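Local coordinates for protein putative ATP binding component of ABC-transporter (Escherichia coli, PDB 2R5O) that is the carbohydrate-binding C-terminal domain of Wzt, probably the ATP-binding component of an ABC transporter that exports O-antigen polysaccharide, at residues H31-Y36 against V60-S65. Sequence-based numbering, arbitrary orientation.
Sequences HTRPGY and VDFPPS
Pro-34 lies over one face of the Phe-62 ring, with its CD 3.6 Å from the ring centroid and only 1° off the ring normal, a well-centred CH-pi contact. The CG of the proline, carried farther toward the root of the aromatic side chain, comes within 3.7 Å of Phe-62 CG, and the two side chains cross at about a right angle. Arg-33 adds a smaller and looser share, its CB standing obliquely 4.0 Å from Phe-62 CZ. A bend at chi2 (-52°) carries the arginine chain past the Phe-62 ring, and its NE forms a salt bridge with Asp-52 on strand 48-57. On the solvent side this is a surface contact: the proline is exposed and the phenylalanine partly so, although its ring also meets that of His-54. Pro-34 takes the second position of a turn from Arg-33 to Tyr-36, closed by Tyr-36 N to Arg-33 O at 3.2 Å, while Phe-62 follows the short strand 60-61. The contact thus fastens the loop before strand 41-43 to the strand outermost within this chain in a four-stranded antiparallel sheet of the immunoglobulin fold, through a proline-aromatic CH-pi contact presented by a type II beta turn.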
ATOM      1  N   HIS A  31     -13.042  21.377  13.832  1.00 14.95           N
ATOM      2  CA  HIS A  31     -13.070  20.618  15.072  1.00 15.13           C
ATOM      3  C   HIS A  31     -14.441  19.995  15.352  1.00 15.01           C
ATOM      4  O   HIS A  31     -14.547  19.139  16.238  1.00 14.81           O
ATOM      5  CB  HIS A  31     -12.651  21.504  16.241  1.00 15.85           C
ATOM      6  CG  HIS A  31     -13.668  22.520  16.629  1.00 15.54           C
ATOM      7  ND1 HIS A  31     -13.782  23.766  16.049  1.00 17.01           N
ATOM      8  CD2 HIS A  31     -14.655  22.438  17.545  1.00 14.78           C
ATOM      9  CE1 HIS A  31     -14.797  24.411  16.609  1.00 14.91           C
ATOM     10  NE2 HIS A  31     -15.338  23.630  17.519  1.00 16.25           N
ATOM     11  N   THR A  32     -15.481  20.403  14.611  1.00 14.58           N
ATOM     12  CA  THR A  32     -16.835  19.878  14.846  1.00 14.74           C
ATOM     13  C   THR A  32     -17.179  18.638  14.027  1.00 15.24           C
ATOM     14  O   THR A  32     -18.267  18.094  14.197  1.00 15.17           O
ATOM     15  CB  THR A  32     -17.920  20.923  14.518  1.00 15.10           C
ATOM     16  OG1 THR A  32     -18.017  21.113  13.097  1.00 16.42           O
ATOM     17  CG2 THR A  32     -17.648  22.265  15.227  1.00 15.90           C
ATOM     18  N   ARG A  33     -16.302  18.224  13.124  1.00 14.40           N
ATOM     19  CA  ARG A  33     -16.647  17.194  12.144  1.00 14.58           C
ATOM     20  C   ARG A  33     -16.376  15.769  12.636  1.00 14.72           C
ATOM     21  O   ARG A  33     -15.560  15.554  13.520  1.00 14.99           O
ATOM     22  CB  ARG A  33     -15.877  17.420  10.835  1.00 15.18           C
ATOM     23  CG  ARG A  33     -16.159  18.751  10.164  1.00 14.77           C
ATOM     24  CD  ARG A  33     -17.656  18.986   9.969  1.00 16.37           C
ATOM     25  NE  ARG A  33     -17.873  20.195   9.211  1.00 16.95           N
ATOM     26  CZ  ARG A  33     -19.061  20.760   9.031  1.00 20.33           C
ATOM     27  NH1 ARG A  33     -20.152  20.222   9.567  1.00 23.10           N
ATOM     28  NH2 ARG A  33     -19.164  21.864   8.317  1.00 21.30           N
ATOM     29  N   PRO A  34     -17.060  14.787  12.063  1.00 14.35           N
ATOM     30  CA  PRO A  34     -16.820  13.415  12.443  1.00 14.90           C
ATOM     31  C   PRO A  34     -15.368  13.009  12.198  1.00 14.63           C
ATOM     32  O   PRO A  34     -14.800  13.308  11.150  1.00 15.60           O
ATOM     33  CB  PRO A  34     -17.765  12.631  11.514  1.00 15.34           C
ATOM     34  CG  PRO A  34     -18.879  13.572  11.234  1.00 14.80           C
ATOM     35  CD  PRO A  34     -18.146  14.894  11.073  1.00 15.06           C
ATOM     36  N   GLY A  35     -14.791  12.311  13.168  1.00 13.54           N
ATOM     37  CA  GLY A  35     -13.424  11.848  13.097  1.00 14.13           C
ATOM     38  C   GLY A  35     -12.396  12.847  13.589  1.00 14.11           C
ATOM     39  O   GLY A  35     -11.221  12.500  13.688  1.00 14.42           O
ATOM     40  N   TYR A  36     -12.788  14.074  13.918  1.00 13.91           N
ATOM     41  CA  TYR A  36     -11.808  15.049  14.379  1.00 14.33           C
ATOM     42  C   TYR A  36     -11.151  14.562  15.665  1.00 13.91           C
ATOM     43  O   TYR A  36     -11.812  14.045  16.565  1.00 14.45           O
ATOM     44  CB  TYR A  36     -12.457  16.407  14.631  1.00 14.50           C
ATOM     45  CG  TYR A  36     -11.486  17.365  15.273  1.00 14.10           C
ATOM     46  CD1 TYR A  36     -10.486  17.959  14.520  1.00 14.40           C
ATOM     47  CD2 TYR A  36     -11.566  17.677  16.625  1.00 15.02           C
ATOM     48  CE1 TYR A  36      -9.550  18.794  15.091  1.00 14.62           C
ATOM     49  CE2 TYR A  36     -10.649  18.527  17.218  1.00 16.35           C
ATOM     50  CZ  TYR A  36      -9.641  19.079  16.442  1.00 15.56           C
ATOM     51  OH  TYR A  36      -8.728  19.910  17.058  1.00 16.84           O
ATOM     52  N   VAL A  60     -21.397   8.301   0.113  1.00 16.22           N
ATOM     53  CA  VAL A  60     -21.791   8.420   1.506  1.00 15.06           C
ATOM     54  C   VAL A  60     -20.919   9.472   2.161  1.00 15.04           C
ATOM     55  O   VAL A  60     -19.692   9.400   2.136  1.00 16.28           O
ATOM     56  CB  VAL A  60     -21.635   7.079   2.263  1.00 15.53           C
ATOM     57  CG1 VAL A  60     -21.996   7.229   3.738  1.00 15.40           C
ATOM     58  CG2 VAL A  60     -22.439   6.001   1.592  1.00 14.99           C
ATOM     59  N   ASP A  61     -21.548  10.471   2.757  1.00 14.44           N
ATOM     60  CA  ASP A  61     -20.862  11.508   3.505  1.00 14.95           C
ATOM     61  C   ASP A  61     -20.483  11.033   4.906  1.00 15.04           C
ATOM     62  O   ASP A  61     -21.300  10.444   5.613  1.00 15.51           O
ATOM     63  CB  ASP A  61     -21.752  12.739   3.580  1.00 15.83           C
ATOM     64  CG  ASP A  61     -22.026  13.333   2.225  1.00 17.05           C
ATOM     65  OD1 ASP A  61     -21.070  13.687   1.506  1.00 17.81           O
ATOM     66  OD2 ASP A  61     -23.215  13.453   1.886  1.00 19.80           O
ATOM     67  N   PHE A  62     -19.246  11.272   5.319  1.00 13.95           N
ATOM     68  CA  PHE A  62     -18.750  10.918   6.641  1.00 14.01           C
ATOM     69  C   PHE A  62     -19.197   9.514   7.027  1.00 14.19           C
ATOM     70  O   PHE A  62     -19.811   9.322   8.061  1.00 15.28           O
ATOM     71  CB  PHE A  62     -19.148  11.945   7.700  1.00 15.04           C
ATOM     72  CG  PHE A  62     -18.457  13.288   7.566  1.00 14.99           C
ATOM     73  CD1 PHE A  62     -17.067  13.381   7.672  1.00 16.31           C
ATOM     74  CD2 PHE A  62     -19.189  14.457   7.377  1.00 16.40           C
ATOM     75  CE1 PHE A  62     -16.446  14.612   7.585  1.00 16.65           C
ATOM     76  CE2 PHE A  62     -18.559  15.693   7.302  1.00 16.43           C
ATOM     77  CZ  PHE A  62     -17.180  15.743   7.391  1.00 16.44           C
ATOM     78  N   PRO A  63     -18.841   8.506   6.214  1.00 14.82           N
ATOM     79  CA  PRO A  63     -19.171   7.131   6.604  1.00 15.47           C
ATOM     80  C   PRO A  63     -18.433   6.769   7.903  1.00 15.56           C
ATOM     81  O   PRO A  63     -17.388   7.357   8.208  1.00 16.68           O
ATOM     82  CB  PRO A  63     -18.642   6.329   5.424  1.00 15.63           C
ATOM     83  CG  PRO A  63     -17.508   7.148   4.899  1.00 16.06           C
ATOM     84  CD  PRO A  63     -18.009   8.562   4.999  1.00 15.01           C
ATOM     85  N   PRO A  64     -18.937   5.815   8.681  1.00 14.99           N
ATOM     86  CA  PRO A  64     -18.277   5.495   9.949  1.00 15.56           C
ATOM     87  C   PRO A  64     -16.954   4.764   9.777  1.00 14.79           C
ATOM     88  O   PRO A  64     -16.146   4.712  10.693  1.00 15.30           O
ATOM     89  CB  PRO A  64     -19.316   4.592  10.645  1.00 15.61           C
ATOM     90  CG  PRO A  64     -20.058   3.939   9.516  1.00 16.76           C
ATOM     91  CD  PRO A  64     -20.186   5.053   8.498  1.00 15.70           C
ATOM     92  N   SER A  65     -16.725   4.179   8.617  1.00 14.15           N
ATOM     93  CA  SER A  65     -15.427   3.620   8.258  1.00 13.80           C
ATOM     94  C   SER A  65     -15.279   3.682   6.764  1.00 13.28           C
ATOM     95  O   SER A  65     -16.230   3.951   6.064  1.00 14.24           O
ATOM     96  CB  SER A  65     -15.286   2.193   8.761  1.00 14.40           C
ATOM     97  OG  SER A  65     -16.204   1.322   8.106  1.00 15.27           O
TER